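Local structure of vitamin B12-binding protein (Vibrio cholerae O395, 5YSC) at residues E21-L26 with L80-P85; V46-D51 with V62-T67; I68-I73 with A94-L99. The protein binds vitamin B12 in the periplasm and probably delivers it to BtuC of the BtuCDF ABC transporter for import. All blocks are in the same frame, centred on the assembly; numbering follows the deposited sequence.

How the contacts relate
All three contacts lie in the lobe built around the parallel sheet of strand order 43-45, 23-25, 80-83, 103-105. Contact 1 joins the two central strands. Contact 2, its centre about 12 Å from the centre of contact 1, pairs two parts of the loop that leads from strand 43-45 to helix 70-76, where cyanocobalamin binds. Contact 3 sets helix 70-76 against helix 90-98, its centre about 11 and 14 Å from those of contacts 1 and 2. Along the chain contact 2 falls between the two strands of contact 1, whereas contacts 1 and 3 alternate. Ile73 and Val62 both pack on Ile24, so sheet, vitamin-binding loop and helix 70-76 share one hydrophobic layer.

Contact 1. Residues E21-L26 with L80-P85; sequences ERIISL and LIIAWP
Ile24 N donates to Leu80 O at 3.0 Å, and Ile24 O accepts from Ile82 N at 2.8 Å, the latter bond being nearly straight at 172°. Leu26 N then reaches Ile82 O at 3.0 Å, while the bond from Leu80 N to Arg22 O at the other end is weak. This alternation, with one strand giving and taking through Ile24 and the other through Leu80 and Ile82, is the signature of parallel pairing; the short strand axes run 15° apart.

Side chains divide between the two faces. On one, Ile23 CG2 touches Ile82 CD1 at 3.8 Å and also meets Leu80 CD2. Ile23 CG2 is there because it stands anti to the backbone N, with CG1 beside that N (chi1 -56°). On the face of Ile24 and Ile81, Leu26 CD1 lies 3.7 Å from Ile81 CG2, the two side chains crossing obliquely.

Further out, strands 43-45 and 103-105 flank the pair, and Ile73 of helix 70-76 packs on Ile24, Leu26 and Ile81. Ser25 OG is hydrogen-bonded to Thr31 OG1. Strand 80-83 leads into Trp84, which touches cyanocobalamin and packs edge-to-face with His29. Alternate backbone groups thus pair here in an apolar setting, while those of Ile23, Ser25 and Ile81 turn to outer neighbours.

Contact 2. Residues V46-D51 with V62-T67; sequences VSEYSD and VANHQT. With SO4 (sulfate ion), chain C.
Ser47 and Glu48 run beside Ala63 and Asn64 in a contact between two parts of the loop joining strand 43-45 to helix 70-76, at the border of the cyanocobalamin pocket. Two backbone bonds hold the parts together. Val62 N donates to Val46 O at 2.8 Å, and Glu48 N donates to Ala63 O at the same distance with an N-H...O angle of 168°.

Past these bonds the side chains of Glu48 and Asn64 lie side by side, pointing the same way. Glu48 CG stands anti to its carbonyl carbon, and the chain runs on extended to bring the carboxylate alongside Asn64. Asn64 ND2 gives a hydrogen bond of 3.1 Å to Glu48 OE2; it keeps the acceptor in its own amide plane but meets the carboxylate from above, 50° out of its plane. The two flat groups are turned 75° from each other, and Glu48 CD comes within 3.4 Å of Asn64 CB. Asn64 OD1 accepts from Gln66 N at 3.0 Å, an Asx turn, and from Thr67 N at 2.9 Å, which makes it an Asx motif. With both ends of the amide engaged, its rotation about chi2 is restrained.

Glu48 belongs to a type II beta turn from Ser47 to Ser50, and the next residue, Tyr49, donates through N to O1 of a sulfate ion, probably from the crystallisation liquor, at 3.1 Å; Arg61 NE also binds this ion. Glu48 OE1 and His65 N make weak hydrogen bonds to cyanocobalamin. The Asn64 bond would therefore orient the Glu48 carboxylate, and its N-H may stabilise negative charge there, leaving OE1 to meet the vitamin.

Contact 3. Residues I68-I73 with A94-L99; sequences INIEKI and AKLRQL
Ile70 extends from the first turn of helix 70-76 toward Lys95, Leu96 and Leu99. Its CB directs two branches at segment 94-99. CG2, anti to the backbone N, meets Leu99 CD1 at 4.1 Å, where the two side chains cross at a slant. On the other branch, CG1 lies anti to the carbonyl carbon (chi1 -68°) and comes within 4.3 Å of Leu96 CD2. The tip, CD1, rests against the aliphatic part of Lys95, 3.6 Å from CE and 3.8 Å from CB. Lys95 bends at chi2 and chi3, and its chain crosses Ile70 at about a right angle; CB and CE thus touch the same methyl group.

Deeper in the interface, Leu96 takes over. Its CD2 touches Ile73 CG2 at 4.1 Å, again with the side chains roughly perpendicular, while CD1 is only loosely approached by Ile68 CG2 at 4.5 Å. Both Ile73 and Leu96 also pack on Ile81 of strand 80-83, which places the inner part of this contact on the sheet. The side chains meet through carbon atoms. The 7.7 Å between Ile70 CA and Leu96 CA shows that side chains, not backbones, fill the gap.

The start of helix 70-76 is fixed separately: Asn69 is its N-cap, and its OD1 accepts from Lys72 N at 3.0 Å. Glu71, predicted to be important for BtuC binding, follows Ile70 on this helix. Two helices packed beside each other over a parallel sheet, with strand 80-83 linking them in sequence, are typical of the alpha/beta lobes of periplasmic binding proteins of the BtuF family.

Contact 1. Residues E21-L26 with L80-P85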
loop_
_atom_site.group_PDB
_atom_site.type_symbol
_atom_site.label_atom_id
_atom_site.label_comp_id
_atom_site.label_asym_id
_atom_site.label_seq_id
_atom_site.Cartn_x
_atom_site.Cartn_y
_atom_site.Cartn_z
ATOM N N GLU A 21 3.538 11.542 23.053
ATOM C CA GLU A 21 3.673 12.920 22.800
ATOM C C GLU A 21 4.590 13.307 21.683
ATOM O O GLU A 21 4.471 14.363 21.239
ATOM C CB GLU A 21 4.223 13.623 24.022
ATOM C CG GLU A 21 3.253 13.824 25.154
ATOM C CD GLU A 21 1.931 14.508 24.794
ATOM O OE1 GLU A 21 0.905 14.070 25.311
ATOM O OE2 GLU A 21 1.952 15.481 24.091
ATOM N N ARG A 22 5.487 12.425 21.268
ATOM C CA ARG A 22 6.484 12.706 20.232
ATOM C C ARG A 22 6.553 11.461 19.343
ATOM O O ARG A 22 7.256 10.501 19.660
ATOM C CB ARG A 22 7.844 13.030 20.836
ATOM C CG ARG A 22 7.861 14.268 21.717
ATOM C CD ARG A 22 9.269 14.652 22.052
ATOM N NE ARG A 22 9.998 14.980 20.835
ATOM C CZ ARG A 22 10.009 16.182 20.275
ATOM N NH1 ARG A 22 9.347 17.184 20.828
ATOM N NH2 ARG A 22 10.686 16.381 19.156
ATOM N N ILE A 23 5.800 11.452 18.247
ATOM C CA ILE A 23 5.633 10.235 17.452
ATOM C C ILE A 23 6.396 10.390 16.142
ATOM O O ILE A 23 6.392 11.457 15.536
ATOM C CB ILE A 23 4.137 9.937 17.210
ATOM C CG1 ILE A 23 3.400 9.835 18.542
ATOM C CG2 ILE A 23 3.940 8.603 16.495
ATOM C CD1 ILE A 23 1.895 9.605 18.417
ATOM N N ILE A 24 7.061 9.323 15.700
ATOM C CA ILE A 24 7.755 9.329 14.413
ATOM C C ILE A 24 7.174 8.220 13.560
ATOM O O ILE A 24 6.976 7.108 14.047
ATOM C CB ILE A 24 9.266 9.147 14.598
ATOM C CG1 ILE A 24 9.850 10.420 15.227
ATOM C CG2 ILE A 24 9.974 8.835 13.268
ATOM C CD1 ILE A 24 11.362 10.349 15.453
ATOM N N SER A 25 6.895 8.530 12.291
ATOM C CA SER A 25 6.421 7.562 11.304
ATOM C C SER A 25 7.517 7.303 10.286
ATOM O O SER A 25 8.103 8.247 9.730
ATOM C CB SER A 25 5.182 8.075 10.576
ATOM O OG SER A 25 4.952 7.292 9.433
ATOM N N LEU A 26 7.750 6.031 10.011
ATOM C CA LEU A 26 8.789 5.633 9.068
ATOM C C LEU A 26 8.244 5.208 7.703
ATOM O O LEU A 26 8.980 4.593 6.930
ATOM C CB LEU A 26 9.633 4.518 9.672
ATOM C CG LEU A 26 10.304 4.840 11.015
ATOM C CD1 LEU A 26 11.101 3.625 11.477
ATOM C CD2 LEU A 26 11.219 6.061 10.942
ATOM N N LEU A 80 7.291 7.168 20.721
ATOM C CA LEU A 80 6.694 6.116 19.903
ATOM C C LEU A 80 7.199 6.241 18.467
ATOM O O LEU A 80 7.128 7.326 17.892
ATOM C CB LEU A 80 5.164 6.213 19.918
ATOM C CG LEU A 80 4.459 5.241 18.968
ATOM C CD1 LEU A 80 4.715 3.814 19.433
ATOM C CD2 LEU A 80 2.959 5.539 18.886
ATOM N N ILE A 81 7.654 5.128 17.877
ATOM C CA ILE A 81 8.065 5.061 16.484
ATOM C C ILE A 81 7.136 4.059 15.805
ATOM O O ILE A 81 6.923 2.956 16.309
ATOM C CB ILE A 81 9.546 4.646 16.326
ATOM C CG1 ILE A 81 10.478 5.642 17.015
ATOM C CG2 ILE A 81 9.896 4.457 14.854
ATOM C CD1 ILE A 81 11.955 5.314 16.903
ATOM N N ILE A 82 6.541 4.460 14.689
ATOM C CA ILE A 82 5.667 3.605 13.907
ATOM C C ILE A 82 6.460 3.062 12.735
ATOM O O ILE A 82 6.764 3.792 11.795
ATOM C CB ILE A 82 4.423 4.348 13.399
ATOM C CG1 ILE A 82 3.726 5.061 14.545
ATOM C CG2 ILE A 82 3.506 3.344 12.749
ATOM C CD1 ILE A 82 2.615 5.971 14.040
ATOM N N ALA A 83 6.838 1.790 12.823
ATOM C CA ALA A 83 7.727 1.194 11.836
ATOM C C ALA A 83 6.974 0.404 10.784
ATOM O O ALA A 83 5.864 -0.061 10.989
ATOM C CB ALA A 83 8.738 0.272 12.501
ATOM N N TRP A 84 7.632 0.231 9.653
ATOM C CA TRP A 84 7.146 -0.555 8.534
ATOM C C TRP A 84 8.149 -1.670 8.259
ATOM O O TRP A 84 9.015 -1.541 7.378
ATOM C CB TRP A 84 6.966 0.327 7.322
ATOM C CG TRP A 84 6.491 -0.343 6.097
ATOM C CD1 TRP A 84 5.670 -1.445 6.000
ATOM C CD2 TRP A 84 6.800 0.054 4.759
ATOM N NE1 TRP A 84 5.468 -1.745 4.683
ATOM C CE2 TRP A 84 6.150 -0.847 3.900
ATOM C CE3 TRP A 84 7.559 1.097 4.208
ATOM C CZ2 TRP A 84 6.239 -0.749 2.490
ATOM C CZ3 TRP A 84 7.658 1.196 2.804
ATOM C CH2 TRP A 84 7.004 0.278 1.970
ATOM N N PRO A 85 8.077 -2.760 9.004
ATOM C CA PRO A 85 9.056 -3.849 8.796
ATOM C C PRO A 85 9.198 -4.274 7.346
ATOM O O PRO A 85 10.312 -4.553 6.883
ATOM C CB PRO A 85 8.493 -4.967 9.660
ATOM C CG PRO A 85 7.731 -4.320 10.716
ATOM C CD PRO A 85 7.124 -3.077 10.087
#

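Contact 2. Residues V46-D51 with V62-T67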
loop_
_atom_site.group_PDB
_atom_site.type_symbol
_atom_site.label_atom_id
_atom_site.label_comp_id
_atom_site.label_asym_id
_atom_site.label_seq_id
_atom_site.Cartn_x
_atom_site.Cartn_y
_atom_site.Cartn_z
ATOM N N VAL A 46 8.296 12.208 9.927
ATOM C CA VAL A 46 7.680 11.219 9.050
ATOM C C VAL A 46 8.707 10.830 7.988
ATOM O O VAL A 46 9.880 11.213 8.061
ATOM C CB VAL A 46 6.377 11.752 8.420
ATOM C CG1 VAL A 46 5.328 12.039 9.503
ATOM C CG2 VAL A 46 6.662 12.948 7.531
ATOM N N SER A 47 8.279 10.051 7.004
ATOM C CA SER A 47 9.105 9.604 5.899
ATOM C C SER A 47 8.958 10.517 4.691
ATOM O O SER A 47 8.011 11.290 4.582
ATOM C CB SER A 47 8.717 8.190 5.505
ATOM O OG SER A 47 7.522 8.192 4.753
ATOM N N GLU A 48 9.928 10.421 3.783
ATOM C CA GLU A 48 9.734 10.924 2.433
ATOM C C GLU A 48 8.488 10.259 1.860
ATOM O O GLU A 48 8.171 9.112 2.181
ATOM C CB GLU A 48 10.963 10.634 1.549
ATOM C CG GLU A 48 12.169 11.534 1.854
ATOM C CD GLU A 48 13.424 11.233 1.009
ATOM O OE1 GLU A 48 13.334 10.890 -0.185
ATOM O OE2 GLU A 48 14.532 11.329 1.581
ATOM N N TYR A 49 7.748 11.012 1.062
ATOM C CA TYR A 49 6.464 10.603 0.521
ATOM C C TYR A 49 5.350 10.494 1.551
ATOM O O TYR A 49 4.262 10.046 1.197
ATOM C CB TYR A 49 6.576 9.294 -0.244
ATOM C CG TYR A 49 7.062 9.541 -1.632
ATOM C CD1 TYR A 49 8.397 9.664 -1.877
ATOM C CD2 TYR A 49 6.184 9.690 -2.672
ATOM C CE1 TYR A 49 8.876 9.910 -3.154
ATOM C CE2 TYR A 49 6.629 9.933 -3.957
ATOM C CZ TYR A 49 7.981 10.038 -4.187
ATOM O OH TYR A 49 8.435 10.275 -5.455
ATOM N N SER A 50 5.557 10.929 2.788
ATOM C CA SER A 50 4.452 11.086 3.739
ATOM C C SER A 50 3.767 12.394 3.382
ATOM O O SER A 50 4.004 13.443 3.984
ATOM C CB SER A 50 4.935 11.082 5.184
ATOM O OG SER A 50 5.389 9.810 5.595
ATOM N N ASP A 51 2.913 12.325 2.362
ATOM C CA ASP A 51 2.240 13.508 1.814
ATOM C C ASP A 51 0.737 13.492 2.026
ATOM O O ASP A 51 0.013 14.273 1.378
ATOM C CB ASP A 51 2.537 13.634 0.336
ATOM C CG ASP A 51 2.116 12.411 -0.465
ATOM O OD1 ASP A 51 1.391 11.503 0.039
ATOM O OD2 ASP A 51 2.511 12.388 -1.649
ATOM N N VAL A 62 12.666 11.699 8.208
ATOM C CA VAL A 62 13.768 10.942 8.801
ATOM C C VAL A 62 13.920 9.584 8.141
ATOM O O VAL A 62 14.607 8.708 8.669
ATOM C CB VAL A 62 13.588 10.779 10.317
ATOM C CG1 VAL A 62 13.768 12.139 11.019
ATOM C CG2 VAL A 62 12.247 10.155 10.661
ATOM N N ALA A 63 13.287 9.370 6.998
ATOM C CA ALA A 63 13.386 8.047 6.392
ATOM C C ALA A 63 13.030 8.115 4.915
ATOM O O ALA A 63 12.197 8.918 4.491
ATOM C CB ALA A 63 12.489 7.028 7.090
ATOM N N ASN A 64 13.669 7.243 4.143
ATOM C CA ASN A 64 13.352 7.051 2.737
ATOM C C ASN A 64 13.610 5.590 2.420
ATOM O O ASN A 64 13.830 4.777 3.321
ATOM C CB ASN A 64 14.159 7.983 1.832
ATOM C CG ASN A 64 15.642 7.806 1.997
ATOM O OD1 ASN A 64 16.155 6.690 2.067
ATOM N ND2 ASN A 64 16.346 8.923 2.060
ATOM N N HIS A 65 13.547 5.242 1.133
ATOM C CA HIS A 65 13.485 3.827 0.788
ATOM C C HIS A 65 14.778 3.097 1.059
ATOM O O HIS A 65 14.778 1.866 1.098
ATOM C CB HIS A 65 13.124 3.652 -0.687
ATOM C CG HIS A 65 14.139 4.232 -1.627
ATOM N ND1 HIS A 65 14.857 3.464 -2.524
ATOM C CD2 HIS A 65 14.549 5.509 -1.811
ATOM C CE1 HIS A 65 15.653 4.250 -3.228
ATOM N NE2 HIS A 65 15.480 5.494 -2.822
ATOM N N GLN A 66 15.869 3.832 1.222
ATOM C CA GLN A 66 17.168 3.209 1.415
ATOM C C GLN A 66 17.720 3.387 2.827
ATOM O O GLN A 66 18.494 2.569 3.294
ATOM C CB GLN A 66 18.169 3.730 0.379
ATOM C CG GLN A 66 18.166 5.236 0.226
ATOM C CD GLN A 66 18.677 5.690 -1.127
ATOM O OE1 GLN A 66 19.083 4.876 -1.953
ATOM N NE2 GLN A 66 18.664 6.999 -1.356
ATOM N N THR A 67 17.301 4.446 3.506
ATOM C CA THR A 67 17.919 4.837 4.763
ATOM C C THR A 67 16.926 5.375 5.775
ATOM O O THR A 67 16.104 6.235 5.442
ATOM C CB THR A 67 18.948 5.939 4.516
ATOM O OG1 THR A 67 19.543 5.737 3.224
ATOM C CG2 THR A 67 20.006 5.934 5.604
HETATM S S SO4 C . 9.232 14.317 0.519
HETATM O O1 SO4 C . 7.846 14.060 0.949
HETATM O O2 SO4 C . 9.307 15.600 -0.182
HETATM O O3 SO4 C . 9.632 13.248 -0.394
HETATM O O4 SO4 C . 10.142 14.394 1.662
#

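Contact 3. Residues I68-I73 with A94-L99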
loop_
_atom_site.group_PDB
_atom_site.type_symbol
_atom_site.label_atom_id
_atom_site.label_comp_id
_atom_site.label_asym_id
_atom_site.label_seq_id
_atom_site.Cartn_x
_atom_site.Cartn_y
_atom_site.Cartn_z
ATOM N N ILE A 68 17.095 4.959 7.031
ATOM C CA ILE A 68 16.480 5.616 8.174
ATOM C C ILE A 68 17.527 6.507 8.826
ATOM O O ILE A 68 18.629 6.042 9.147
ATOM C CB ILE A 68 15.953 4.597 9.193
ATOM C CG1 ILE A 68 14.822 3.733 8.594
ATOM C CG2 ILE A 68 15.494 5.316 10.449
ATOM C CD1 ILE A 68 14.235 2.738 9.569
ATOM N N ASN A 69 17.174 7.774 9.066
ATOM C CA ASN A 69 18.105 8.743 9.625
ATOM C C ASN A 69 18.097 8.623 11.142
ATOM O O ASN A 69 17.415 9.347 11.867
ATOM C CB ASN A 69 17.740 10.153 9.181
ATOM C CG ASN A 69 18.826 11.164 9.495
ATOM O OD1 ASN A 69 19.568 11.031 10.482
ATOM N ND2 ASN A 69 18.926 12.187 8.652
ATOM N N ILE A 70 18.919 7.696 11.641
ATOM C CA ILE A 70 18.910 7.420 13.074
ATOM C C ILE A 70 19.453 8.602 13.860
ATOM O O ILE A 70 19.017 8.844 14.980
ATOM C CB ILE A 70 19.686 6.139 13.418
ATOM C CG1 ILE A 70 18.914 4.946 12.857
ATOM C CG2 ILE A 70 19.879 5.982 14.962
ATOM C CD1 ILE A 70 19.561 3.642 13.074
ATOM N N GLU A 71 20.421 9.315 13.310
ATOM C CA GLU A 71 20.959 10.490 13.981
ATOM C C GLU A 71 19.845 11.476 14.296
ATOM O O GLU A 71 19.709 11.937 15.432
ATOM C CB GLU A 71 22.015 11.139 13.103
ATOM C CG GLU A 71 22.744 12.300 13.765
ATOM C CD GLU A 71 23.966 12.750 12.993
ATOM O OE1 GLU A 71 24.194 12.275 11.858
ATOM O OE2 GLU A 71 24.709 13.586 13.536
ATOM N N LYS A 72 19.023 11.783 13.293
ATOM C CA LYS A 72 17.915 12.719 13.479
ATOM C C LYS A 72 16.907 12.181 14.475
ATOM O O LYS A 72 16.388 12.933 15.300
ATOM C CB LYS A 72 17.241 13.008 12.140
ATOM C CG LYS A 72 17.827 14.159 11.387
ATOM C CD LYS A 72 17.146 14.389 10.020
ATOM C CE LYS A 72 16.810 15.839 9.752
ATOM N NZ LYS A 72 15.403 16.130 10.179
ATOM N N ILE A 73 16.617 10.877 14.424
ATOM C CA ILE A 73 15.700 10.284 15.394
ATOM C C ILE A 73 16.222 10.452 16.823
ATOM O O ILE A 73 15.448 10.713 17.762
ATOM C CB ILE A 73 15.442 8.807 15.042
ATOM C CG1 ILE A 73 14.718 8.743 13.692
ATOM C CG2 ILE A 73 14.640 8.131 16.106
ATOM C CD1 ILE A 73 14.314 7.358 13.274
ATOM N N ALA A 94 16.399 -2.765 13.724
ATOM C CA ALA A 94 16.997 -3.494 14.833
ATOM C C ALA A 94 17.773 -2.537 15.723
ATOM O O ALA A 94 17.678 -2.602 16.957
ATOM C CB ALA A 94 17.903 -4.624 14.315
ATOM N N LYS A 95 18.519 -1.609 15.116
ATOM C CA LYS A 95 19.235 -0.606 15.907
ATOM C C LYS A 95 18.271 0.165 16.793
ATOM O O LYS A 95 18.524 0.357 17.988
ATOM C CB LYS A 95 20.001 0.360 14.999
ATOM C CG LYS A 95 21.513 0.264 15.081
ATOM C CD LYS A 95 22.156 0.044 13.728
ATOM C CE LYS A 95 22.272 1.326 12.934
ATOM N NZ LYS A 95 22.425 1.162 11.432
ATOM N N LEU A 96 17.153 0.625 16.216
ATOM C CA LEU A 96 16.174 1.373 17.000
ATOM C C LEU A 96 15.632 0.539 18.153
ATOM O O LEU A 96 15.385 1.066 19.252
ATOM C CB LEU A 96 15.034 1.847 16.089
ATOM C CG LEU A 96 15.428 2.947 15.113
ATOM C CD1 LEU A 96 14.231 3.225 14.187
ATOM C CD2 LEU A 96 15.887 4.209 15.823
ATOM N N ARG A 97 15.390 -0.751 17.911
ATOM C CA ARG A 97 14.945 -1.621 18.987
ATOM C C ARG A 97 16.033 -1.726 20.049
ATOM O O ARG A 97 15.753 -1.649 21.247
ATOM C CB ARG A 97 14.584 -3.008 18.454
ATOM C CG ARG A 97 13.302 -3.063 17.624
ATOM C CD ARG A 97 12.787 -4.499 17.374
ATOM N NE ARG A 97 13.703 -5.324 16.588
ATOM C CZ ARG A 97 13.757 -5.335 15.253
ATOM N NH1 ARG A 97 12.942 -4.545 14.534
ATOM N NH2 ARG A 97 14.621 -6.141 14.625
ATOM N N GLN A 98 17.288 -1.869 19.619
ATOM C CA GLN A 98 18.371 -2.050 20.581
ATOM C C GLN A 98 18.599 -0.782 21.382
ATOM O O GLN A 98 19.019 -0.846 22.543
ATOM C CB GLN A 98 19.642 -2.531 19.849
ATOM C CG GLN A 98 19.793 -4.089 19.896
ATOM C CD GLN A 98 20.697 -4.698 18.801
ATOM O OE1 GLN A 98 21.185 -3.998 17.902
ATOM N NE2 GLN A 98 20.907 -6.018 18.885
ATOM N N LEU A 99 18.276 0.371 20.803
ATOM C CA LEU A 99 18.386 1.644 21.493
ATOM C C LEU A 99 17.269 1.872 22.499
ATOM O O LEU A 99 17.303 2.888 23.195
ATOM C CB LEU A 99 18.394 2.777 20.481
ATOM C CG LEU A 99 19.690 2.994 19.708
ATOM C CD1 LEU A 99 19.456 3.984 18.553
ATOM C CD2 LEU A 99 20.736 3.521 20.656
#